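Local atomic coordinates of guanine nucleotide exchange protein (Legionella pneumophila, PDB entry 1XSZ), a protein that probably acts as a guanine nucleotide exchange factor for ADP-ribosylation factors, through a Sec7 domain whose active site is covered by a C-terminal capping domain. Residues K53-L57 against E58-D62; V230-N233 against T234-P237; D162-K165 against R166-G170. All blocks are in the same frame, centred on the assembly; numbering follows the deposited sequence.

All three contacts are local turns of one chain, and none touches another: their centres lie 37 to 43 Å apart. Contact 1 starts helix 57-64, contact 3 ends helix 161-167, and both fall in the Sec7 domain range; contact 2, a short 3-10 turn between helix 216-224 and strand 243-248, belongs to the capping domain range. All are partly buried: none of the touching residues of contact 1 is fully exposed, against two in contact 2 and four in contact 3, the most superficial. Each mixes buried aliphatic side chains with polar ones. At 53-62 a carboxylate takes backbone N-H groups, at 230-237 a threonine hydroxyl binds a carbonyl, and at 162-170 an asparagine amide does so.

Contact 1 (K53-L57 against E58-D62); sequences KNLDL and EAVGD
At the start of helix 57-64 the backbone of Asp-56 and Leu-57 passes into helical i to i+4 bonding: Val-60 N donates to Asp-56 O over 3.0 Å, and Gly-61 N to Leu-57 O over 2.9 Å. Asp-56 is the N-cap. Its CG stands anti to its own backbone N (chi1 171°), which swings the carboxylate over the first turn. There OD2 receives Ala-59 N at 3.1 Å along a fairly straight bond of 162°, the donor arriving from above the carboxylate plane; Glu-58 N adds a weak, strongly bent bond to the same oxygen. A negative group at this end of a helix probably interacts favourably with the helix dipole. The methyl CB of Ala-59 lies against the carboxylate, 3.6 Å from Asp-56 CG. On the apolar side, Val-60 CG2 is the common partner of two leucines. It meets Leu-55 CB at 4.1 Å, the two side chains crossing at about a right angle, and Leu-57 CD2 at 4.1 Å, this pair lying side by side and pointing the same way. The carboxylate of Glu-58 forms a salt bridge with Lys-325, in strand 323-325 of the capping domain range. Phe-18 of helix 11-20 and Phe-48 of helix 40-50 both pack on Leu-55 and Val-60, wedging this helix start between those two helices.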
ATOM      1  N   LYS A  53      -9.343  17.475   7.553  1.00 22.88           N
ATOM      2  CA  LYS A  53      -9.942  17.285   8.871  1.00 23.01           C
ATOM      3  C   LYS A  53     -11.353  16.706   8.818  1.00 22.80           C
ATOM      4  O   LYS A  53     -11.910  16.322   9.848  1.00 24.54           O
ATOM      5  CB  LYS A  53      -9.984  18.618   9.628  1.00 25.15           C
ATOM      6  CG  LYS A  53      -8.620  19.220   9.919  1.00 28.06           C
ATOM      7  CD  LYS A  53      -8.750  20.556  10.629  1.00 32.75           C
ATOM      8  CE  LYS A  53      -7.386  21.154  10.929  1.00 33.95           C
ATOM      9  NZ  LYS A  53      -6.568  20.263  11.798  1.00 36.73           N
ATOM     10  N   ASN A  54     -11.923  16.631   7.619  1.00 21.41           N
ATOM     11  CA  ASN A  54     -13.287  16.139   7.449  1.00 21.31           C
ATOM     12  C   ASN A  54     -13.422  14.851   6.649  1.00 20.65           C
ATOM     13  O   ASN A  54     -14.508  14.279   6.572  1.00 20.83           O
ATOM     14  CB  ASN A  54     -14.127  17.221   6.771  1.00 21.52           C
ATOM     15  CG  ASN A  54     -14.098  18.532   7.524  1.00 24.73           C
ATOM     16  OD1 ASN A  54     -13.884  19.596   6.936  1.00 26.13           O
ATOM     17  ND2 ASN A  54     -14.316  18.465   8.829  1.00 23.94           N
ATOM     18  N   LEU A  55     -12.326  14.396   6.057  1.00 20.04           N
ATOM     19  CA  LEU A  55     -12.349  13.194   5.232  1.00 18.84           C
ATOM     20  C   LEU A  55     -11.755  11.963   5.904  1.00 17.64           C
ATOM     21  O   LEU A  55     -10.961  12.070   6.833  1.00 18.50           O
ATOM     22  CB  LEU A  55     -11.577  13.447   3.934  1.00 18.42           C
ATOM     23  CG  LEU A  55     -12.084  14.540   2.990  1.00 17.60           C
ATOM     24  CD1 LEU A  55     -10.985  14.886   2.001  1.00 19.00           C
ATOM     25  CD2 LEU A  55     -13.337  14.073   2.268  1.00 19.39           C
ATOM     26  N   ASP A  56     -12.161  10.796   5.413  1.00 16.70           N
ATOM     27  CA  ASP A  56     -11.649   9.517   5.887  1.00 16.33           C
ATOM     28  C   ASP A  56     -10.242   9.472   5.288  1.00 15.27           C
ATOM     29  O   ASP A  56     -10.075   9.213   4.092  1.00 15.78           O
ATOM     30  CB  ASP A  56     -12.520   8.386   5.326  1.00 16.59           C
ATOM     31  CG  ASP A  56     -11.947   7.003   5.582  1.00 16.89           C
ATOM     32  OD1 ASP A  56     -12.668   6.018   5.314  1.00 20.36           O
ATOM     33  OD2 ASP A  56     -10.792   6.888   6.037  1.00 18.44           O
ATOM     34  N   LEU A  57      -9.238   9.730   6.120  1.00 15.35           N
ATOM     35  CA  LEU A  57      -7.871   9.763   5.631  1.00 15.74           C
ATOM     36  C   LEU A  57      -7.312   8.411   5.227  1.00 15.25           C
ATOM     37  O   LEU A  57      -6.353   8.345   4.463  1.00 14.49           O
ATOM     38  CB  LEU A  57      -6.963  10.450   6.653  1.00 16.06           C
ATOM     39  CG  LEU A  57      -7.312  11.929   6.867  1.00 17.50           C
ATOM     40  CD1 LEU A  57      -6.329  12.553   7.848  1.00 20.17           C
ATOM     41  CD2 LEU A  57      -7.286  12.669   5.531  1.00 19.67           C
ATOM     42  N   GLU A  58      -7.886   7.329   5.738  1.00 15.04           N
ATOM     43  CA  GLU A  58      -7.412   6.015   5.329  1.00 14.81           C
ATOM     44  C   GLU A  58      -7.794   5.875   3.859  1.00 14.28           C
ATOM     45  O   GLU A  58      -6.998   5.412   3.041  1.00 14.38           O
ATOM     46  CB  GLU A  58      -8.059   4.904   6.167  1.00 16.15           C
ATOM     47  CG  GLU A  58      -7.805   5.051   7.660  1.00 17.60           C
ATOM     48  CD  GLU A  58      -7.951   3.744   8.418  1.00 18.90           C
ATOM     49  OE1 GLU A  58      -8.722   2.873   7.965  1.00 22.92           O
ATOM     50  OE2 GLU A  58      -7.303   3.598   9.473  1.00 23.66           O
ATOM     51  N   ALA A  59      -9.010   6.303   3.527  1.00 15.57           N
ATOM     52  CA  ALA A  59      -9.505   6.244   2.156  1.00 14.87           C
ATOM     53  C   ALA A  59      -8.742   7.204   1.246  1.00 14.64           C
ATOM     54  O   ALA A  59      -8.492   6.892   0.087  1.00 14.33           O
ATOM     55  CB  ALA A  59     -11.000   6.563   2.119  1.00 16.02           C
ATOM     56  N   VAL A  60      -8.378   8.370   1.771  1.00 13.69           N
ATOM     57  CA  VAL A  60      -7.616   9.338   0.986  1.00 14.57           C
ATOM     58  C   VAL A  60      -6.251   8.733   0.657  1.00 14.12           C
ATOM     59  O   VAL A  60      -5.789   8.773  -0.488  1.00 13.80           O
ATOM     60  CB  VAL A  60      -7.418  10.652   1.771  1.00 14.28           C
ATOM     61  CG1 VAL A  60      -6.403  11.538   1.066  1.00 14.75           C
ATOM     62  CG2 VAL A  60      -8.743  11.385   1.881  1.00 15.47           C
ATOM     63  N   GLY A  61      -5.609   8.167   1.675  1.00 14.59           N
ATOM     64  CA  GLY A  61      -4.311   7.552   1.480  1.00 14.66           C
ATOM     65  C   GLY A  61      -4.387   6.383   0.518  1.00 14.34           C
ATOM     66  O   GLY A  61      -3.481   6.169  -0.289  1.00 14.52           O
ATOM     67  N   ASP A  62      -5.477   5.626   0.586  1.00 13.86           N
ATOM     68  CA  ASP A  62      -5.630   4.485  -0.297  1.00 14.26           C
ATOM     69  C   ASP A  62      -5.810   4.921  -1.744  1.00 14.10           C
ATOM     70  O   ASP A  62      -5.236   4.332  -2.662  1.00 15.75           O
ATOM     71  CB  ASP A  62      -6.819   3.634   0.131  1.00 14.80           C
ATOM     72  CG  ASP A  62      -6.706   2.229  -0.371  1.00 18.46           C
ATOM     73  OD1 ASP A  62      -5.826   1.510   0.143  1.00 18.81           O
ATOM     74  OD2 ASP A  62      -7.469   1.855  -1.285  1.00 20.50           O
TER

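Contact 2 (V230-N233 against T234-P237); sequences VNIN and TVFP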
ATOM      1  N   VAL A 230       3.528 -23.816 -12.047  1.00 27.16           N
ATOM      2  CA  VAL A 230       2.606 -24.486 -11.138  1.00 25.62           C
ATOM      3  C   VAL A 230       1.259 -23.775 -11.206  1.00 24.52           C
ATOM      4  O   VAL A 230       1.195 -22.548 -11.110  1.00 24.42           O
ATOM      5  CB  VAL A 230       3.124 -24.450  -9.680  1.00 25.35           C
ATOM      6  CG1 VAL A 230       2.098 -25.067  -8.743  1.00 24.85           C
ATOM      7  CG2 VAL A 230       4.445 -25.199  -9.581  1.00 26.05           C
ATOM      8  N   ASN A 231       0.187 -24.540 -11.386  1.00 23.77           N
ATOM      9  CA  ASN A 231      -1.145 -23.955 -11.462  1.00 23.29           C
ATOM     10  C   ASN A 231      -1.603 -23.554 -10.066  1.00 21.48           C
ATOM     11  O   ASN A 231      -1.472 -24.316  -9.105  1.00 20.33           O
ATOM     12  CB  ASN A 231      -2.143 -24.947 -12.067  1.00 24.36           C
ATOM     13  CG  ASN A 231      -3.451 -24.284 -12.467  1.00 26.41           C
ATOM     14  OD1 ASN A 231      -4.089 -23.599 -11.665  1.00 26.35           O
ATOM     15  ND2 ASN A 231      -3.858 -24.488 -13.715  1.00 28.18           N
ATOM     16  N   ILE A 232      -2.142 -22.347  -9.968  1.00 21.08           N
ATOM     17  CA  ILE A 232      -2.613 -21.810  -8.706  1.00 21.89           C
ATOM     18  C   ILE A 232      -3.724 -22.655  -8.071  1.00 21.94           C
ATOM     19  O   ILE A 232      -3.953 -22.574  -6.865  1.00 21.40           O
ATOM     20  CB  ILE A 232      -3.104 -20.354  -8.902  1.00 22.13           C
ATOM     21  CG1 ILE A 232      -3.411 -19.715  -7.548  1.00 22.62           C
ATOM     22  CG2 ILE A 232      -4.308 -20.331  -9.825  1.00 23.93           C
ATOM     23  CD1 ILE A 232      -2.195 -19.576  -6.660  1.00 22.54           C
ATOM     24  N   ASN A 233      -4.406 -23.473  -8.869  1.00 22.87           N
ATOM     25  CA  ASN A 233      -5.471 -24.297  -8.308  1.00 24.24           C
ATOM     26  C   ASN A 233      -4.931 -25.389  -7.385  1.00 24.47           C
ATOM     27  O   ASN A 233      -5.700 -26.079  -6.717  1.00 24.77           O
ATOM     28  CB  ASN A 233      -6.340 -24.918  -9.411  1.00 26.63           C
ATOM     29  CG  ASN A 233      -5.542 -25.738 -10.390  1.00 27.66           C
ATOM     30  OD1 ASN A 233      -4.629 -26.464 -10.009  1.00 29.67           O
ATOM     31  ND2 ASN A 233      -5.896 -25.640 -11.668  1.00 32.73           N
ATOM     32  N   THR A 234      -3.610 -25.551  -7.349  1.00 24.05           N
ATOM     33  CA  THR A 234      -3.006 -26.539  -6.464  1.00 23.56           C
ATOM     34  C   THR A 234      -2.980 -25.933  -5.062  1.00 22.73           C
ATOM     35  O   THR A 234      -2.875 -26.643  -4.064  1.00 23.63           O
ATOM     36  CB  THR A 234      -1.563 -26.902  -6.892  1.00 24.11           C
ATOM     37  OG1 THR A 234      -0.751 -25.723  -6.918  1.00 23.90           O
ATOM     38  CG2 THR A 234      -1.563 -27.548  -8.269  1.00 25.43           C
ATOM     39  N   VAL A 235      -3.077 -24.607  -5.005  1.00 21.43           N
ATOM     40  CA  VAL A 235      -3.091 -23.892  -3.735  1.00 21.05           C
ATOM     41  C   VAL A 235      -4.548 -23.660  -3.338  1.00 20.45           C
ATOM     42  O   VAL A 235      -4.923 -23.835  -2.175  1.00 21.41           O
ATOM     43  CB  VAL A 235      -2.384 -22.517  -3.850  1.00 20.08           C
ATOM     44  CG1 VAL A 235      -2.446 -21.790  -2.514  1.00 20.84           C
ATOM     45  CG2 VAL A 235      -0.935 -22.701  -4.286  1.00 20.65           C
ATOM     46  N   PHE A 236      -5.358 -23.268  -4.319  1.00 21.27           N
ATOM     47  CA  PHE A 236      -6.780 -23.000  -4.105  1.00 21.90           C
ATOM     48  C   PHE A 236      -7.643 -23.887  -4.999  1.00 23.92           C
ATOM     49  O   PHE A 236      -8.052 -23.476  -6.082  1.00 24.15           O
ATOM     50  CB  PHE A 236      -7.099 -21.535  -4.414  1.00 20.70           C
ATOM     51  CG  PHE A 236      -6.295 -20.555  -3.614  1.00 19.02           C
ATOM     52  CD1 PHE A 236      -5.284 -19.809  -4.215  1.00 18.68           C
ATOM     53  CD2 PHE A 236      -6.543 -20.378  -2.257  1.00 17.75           C
ATOM     54  CE1 PHE A 236      -4.534 -18.900  -3.472  1.00 19.20           C
ATOM     55  CE2 PHE A 236      -5.797 -19.473  -1.509  1.00 17.78           C
ATOM     56  CZ  PHE A 236      -4.790 -18.733  -2.117  1.00 18.67           C
ATOM     57  N   PRO A 237      -7.939 -25.116  -4.552  1.00 26.74           N
ATOM     58  CA  PRO A 237      -8.761 -26.040  -5.341  1.00 28.89           C
ATOM     59  C   PRO A 237     -10.104 -25.450  -5.782  1.00 30.98           C
ATOM     60  O   PRO A 237     -10.617 -25.784  -6.850  1.00 32.09           O
ATOM     61  CB  PRO A 237      -8.931 -27.228  -4.400  1.00 28.65           C
ATOM     62  CG  PRO A 237      -7.640 -27.229  -3.642  1.00 29.85           C
ATOM     63  CD  PRO A 237      -7.468 -25.763  -3.316  1.00 27.18           C
TER
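Ile-232 lays CG1 and CD1 beside the ring of Phe-236; a short 3-10 turn, in the loop after helix 216-224, begins at the isoleucine, and the phenylalanine lies just past it. CG1 lies in the ring plane at its edge, 3.8 Å from Phe-236 CD1, while one ring face carries Val-235 CG1, offset toward the rim. With chi1 at -172° the isoleucine's CG1 branch extends on the far side of CB from the main-chain nitrogen, and the turn in chi2 carries CD1 back to Val-235 as well, 4.1 Å from its CB. This apolar side is buried: Phe-224 of helix 216-224 touches Ile-232 and Val-235, and Val-243 and Thr-245 of strand 243-248 touch Ile-232, so the turn joins helix to sheet edge within the capping domain range. Two carbonyls do the polar work, each with two donors. Ile-232 O accepts both Phe-236 N and Val-235 N, the latter at 2.9 Å. The first of these is an i to i+4 bond and the second the i to i+3 bond of a 3-10 turn. Asn-231 O is gripped by a single residue through two groups, Thr-234 N at 3.0 Å and the hydroxyl of the same threonine. On the exposed side Asn-233 O meets Pro-237 CA in a CA-H...O contact of 3.4 Å. Thr-234 OG1 sits between its own backbone N and carbonyl carbon (chi1 58°), packs against Val-230 CG1 at 3.4 Å, and donates to Asn-231 O over 2.7 Å, nearly along the C=O axis.

Contact 3 (D162-K165 against R166-G170); sequences DGLK and RNLRG
Leu-164 and Leu-168 form the close-packed side of this helix end, their CD1 methyls 3.8 Å apart as the side chains slant past each other one turn apart. The two leave the backbone differently, CG of Leu-164 lying opposite the amide nitrogen and that of Leu-168 opposite the carbonyl carbon (chi1 -71°), and the branches converge. Leu-168 also lays CB on Leu-164 O, to which its own N donates over 3.1 Å in an i to i+4 bond at the end of helix 161-167. Leu-136 and Leu-137 of helix 131-149 pack on Leu-168, Tyr-186 of helix 179-191 on Leu-164, and Leu-182 of that helix on Leu-168, placing these leucines against both helices in the Sec7 domain. The other side is mostly polar and exposed. Arg-166 bends at chi3, and its guanidinium folds back over the glycine backbone, NH1 reaching 3.5 Å from Gly-163 CA. Extended from CG to NE, Arg-169 presents a guanidinium face to Arg-166 CG, which stands 4.0 Å above its centre. Lys-165 NZ makes a loose salt bridge of 3.6 Å to Asp-162 OD1, with Glu-183 as a second, long and weak ionic partner. Asn-167 grips Gly-163 O twice: its backbone N comes from one face of the carbonyl plane, and ND2, at 2.9 Å and 154° at the hydrogen, from the opposite face. The double grip gives Gly-163 O two donors, and its ND2 bond probably limits rotation of the amide, whereas the ion pairs of Lys-165 imply a looser hold.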
ATOM      1  N   ASP A 162      29.545   5.456   8.968  1.00 20.32           N
ATOM      2  CA  ASP A 162      30.516   4.948   8.007  1.00 21.48           C
ATOM      3  C   ASP A 162      29.857   3.846   7.182  1.00 19.76           C
ATOM      4  O   ASP A 162      30.097   3.725   5.980  1.00 20.98           O
ATOM      5  CB  ASP A 162      31.757   4.412   8.727  1.00 25.44           C
ATOM      6  CG  ASP A 162      32.564   5.513   9.384  1.00 30.32           C
ATOM      7  OD1 ASP A 162      32.940   6.473   8.679  1.00 32.16           O
ATOM      8  OD2 ASP A 162      32.824   5.422  10.603  1.00 34.24           O
ATOM      9  N   GLY A 163      29.016   3.048   7.834  1.00 18.13           N
ATOM     10  CA  GLY A 163      28.320   1.986   7.128  1.00 18.16           C
ATOM     11  C   GLY A 163      27.348   2.559   6.108  1.00 17.59           C
ATOM     12  O   GLY A 163      27.174   2.012   5.021  1.00 17.13           O
ATOM     13  N   LEU A 164      26.698   3.666   6.459  1.00 16.42           N
ATOM     14  CA  LEU A 164      25.759   4.297   5.542  1.00 15.69           C
ATOM     15  C   LEU A 164      26.498   4.767   4.288  1.00 16.01           C
ATOM     16  O   LEU A 164      26.049   4.532   3.170  1.00 15.71           O
ATOM     17  CB  LEU A 164      25.069   5.495   6.207  1.00 15.73           C
ATOM     18  CG  LEU A 164      24.091   6.258   5.305  1.00 15.06           C
ATOM     19  CD1 LEU A 164      22.899   5.370   4.953  1.00 16.19           C
ATOM     20  CD2 LEU A 164      23.620   7.525   6.009  1.00 15.69           C
ATOM     21  N   LYS A 165      27.639   5.422   4.488  1.00 17.09           N
ATOM     22  CA  LYS A 165      28.428   5.923   3.370  1.00 18.17           C
ATOM     23  C   LYS A 165      28.929   4.792   2.480  1.00 17.86           C
ATOM     24  O   LYS A 165      28.903   4.903   1.257  1.00 19.87           O
ATOM     25  CB  LYS A 165      29.602   6.762   3.890  1.00 19.39           C
ATOM     26  CG  LYS A 165      29.156   8.069   4.537  1.00 21.95           C
ATOM     27  CD  LYS A 165      30.327   8.956   4.961  1.00 24.44           C
ATOM     28  CE  LYS A 165      31.094   8.372   6.131  1.00 27.74           C
ATOM     29  NZ  LYS A 165      32.195   9.284   6.562  1.00 29.06           N
ATOM     30  N   ARG A 166      29.367   3.697   3.093  1.00 18.47           N
ATOM     31  CA  ARG A 166      29.867   2.563   2.326  1.00 20.70           C
ATOM     32  C   ARG A 166      28.771   1.924   1.480  1.00 19.91           C
ATOM     33  O   ARG A 166      28.966   1.637   0.297  1.00 20.68           O
ATOM     34  CB  ARG A 166      30.466   1.505   3.260  1.00 22.20           C
ATOM     35  CG  ARG A 166      30.977   0.274   2.521  1.00 26.96           C
ATOM     36  CD  ARG A 166      31.586  -0.779   3.444  1.00 29.32           C
ATOM     37  NE  ARG A 166      30.608  -1.395   4.339  1.00 32.29           N
ATOM     38  CZ  ARG A 166      30.383  -1.004   5.588  1.00 34.14           C
ATOM     39  NH1 ARG A 166      31.069   0.008   6.103  1.00 35.32           N
ATOM     40  NH2 ARG A 166      29.476  -1.630   6.327  1.00 33.60           N
ATOM     41  N   ASN A 167      27.610   1.712   2.087  1.00 18.69           N
ATOM     42  CA  ASN A 167      26.503   1.082   1.389  1.00 18.62           C
ATOM     43  C   ASN A 167      25.861   1.912   0.283  1.00 19.68           C
ATOM     44  O   ASN A 167      25.285   1.356  -0.655  1.00 21.88           O
ATOM     45  CB  ASN A 167      25.451   0.635   2.407  1.00 19.21           C
ATOM     46  CG  ASN A 167      25.816  -0.680   3.069  1.00 19.03           C
ATOM     47  OD1 ASN A 167      25.682  -1.748   2.465  1.00 21.11           O
ATOM     48  ND2 ASN A 167      26.297  -0.611   4.302  1.00 18.93           N
ATOM     49  N   LEU A 168      25.959   3.235   0.378  1.00 18.26           N
ATOM     50  CA  LEU A 168      25.368   4.094  -0.642  1.00 17.91           C
ATOM     51  C   LEU A 168      26.334   4.517  -1.739  1.00 18.83           C
ATOM     52  O   LEU A 168      25.983   5.333  -2.592  1.00 18.12           O
ATOM     53  CB  LEU A 168      24.742   5.337  -0.003  1.00 17.23           C
ATOM     54  CG  LEU A 168      23.456   5.089   0.791  1.00 17.20           C
ATOM     55  CD1 LEU A 168      22.889   6.412   1.278  1.00 18.93           C
ATOM     56  CD2 LEU A 168      22.438   4.378  -0.085  1.00 23.08           C
ATOM     57  N   ARG A 169      27.544   3.966  -1.724  1.00 20.02           N
ATOM     58  CA  ARG A 169      28.527   4.296  -2.752  1.00 22.05           C
ATOM     59  C   ARG A 169      27.928   4.012  -4.124  1.00 22.47           C
ATOM     60  O   ARG A 169      27.333   2.957  -4.341  1.00 23.48           O
ATOM     61  CB  ARG A 169      29.793   3.455  -2.580  1.00 24.73           C
ATOM     62  CG  ARG A 169      30.625   3.794  -1.363  1.00 29.37           C
ATOM     63  CD  ARG A 169      31.797   2.835  -1.240  1.00 33.04           C
ATOM     64  NE  ARG A 169      32.656   3.153  -0.103  1.00 37.22           N
ATOM     65  CZ  ARG A 169      33.651   2.379   0.316  1.00 38.57           C
ATOM     66  NH1 ARG A 169      33.913   1.238  -0.307  1.00 40.23           N
ATOM     67  NH2 ARG A 169      34.383   2.745   1.360  1.00 40.00           N
ATOM     68  N   GLY A 170      28.088   4.961  -5.044  1.00 22.96           N
ATOM     69  CA  GLY A 170      27.565   4.796  -6.389  1.00 22.79           C
ATOM     70  C   GLY A 170      26.057   4.910  -6.493  1.00 22.90           C
ATOM     71  O   GLY A 170      25.489   4.686  -7.560  1.00 24.63           O
TER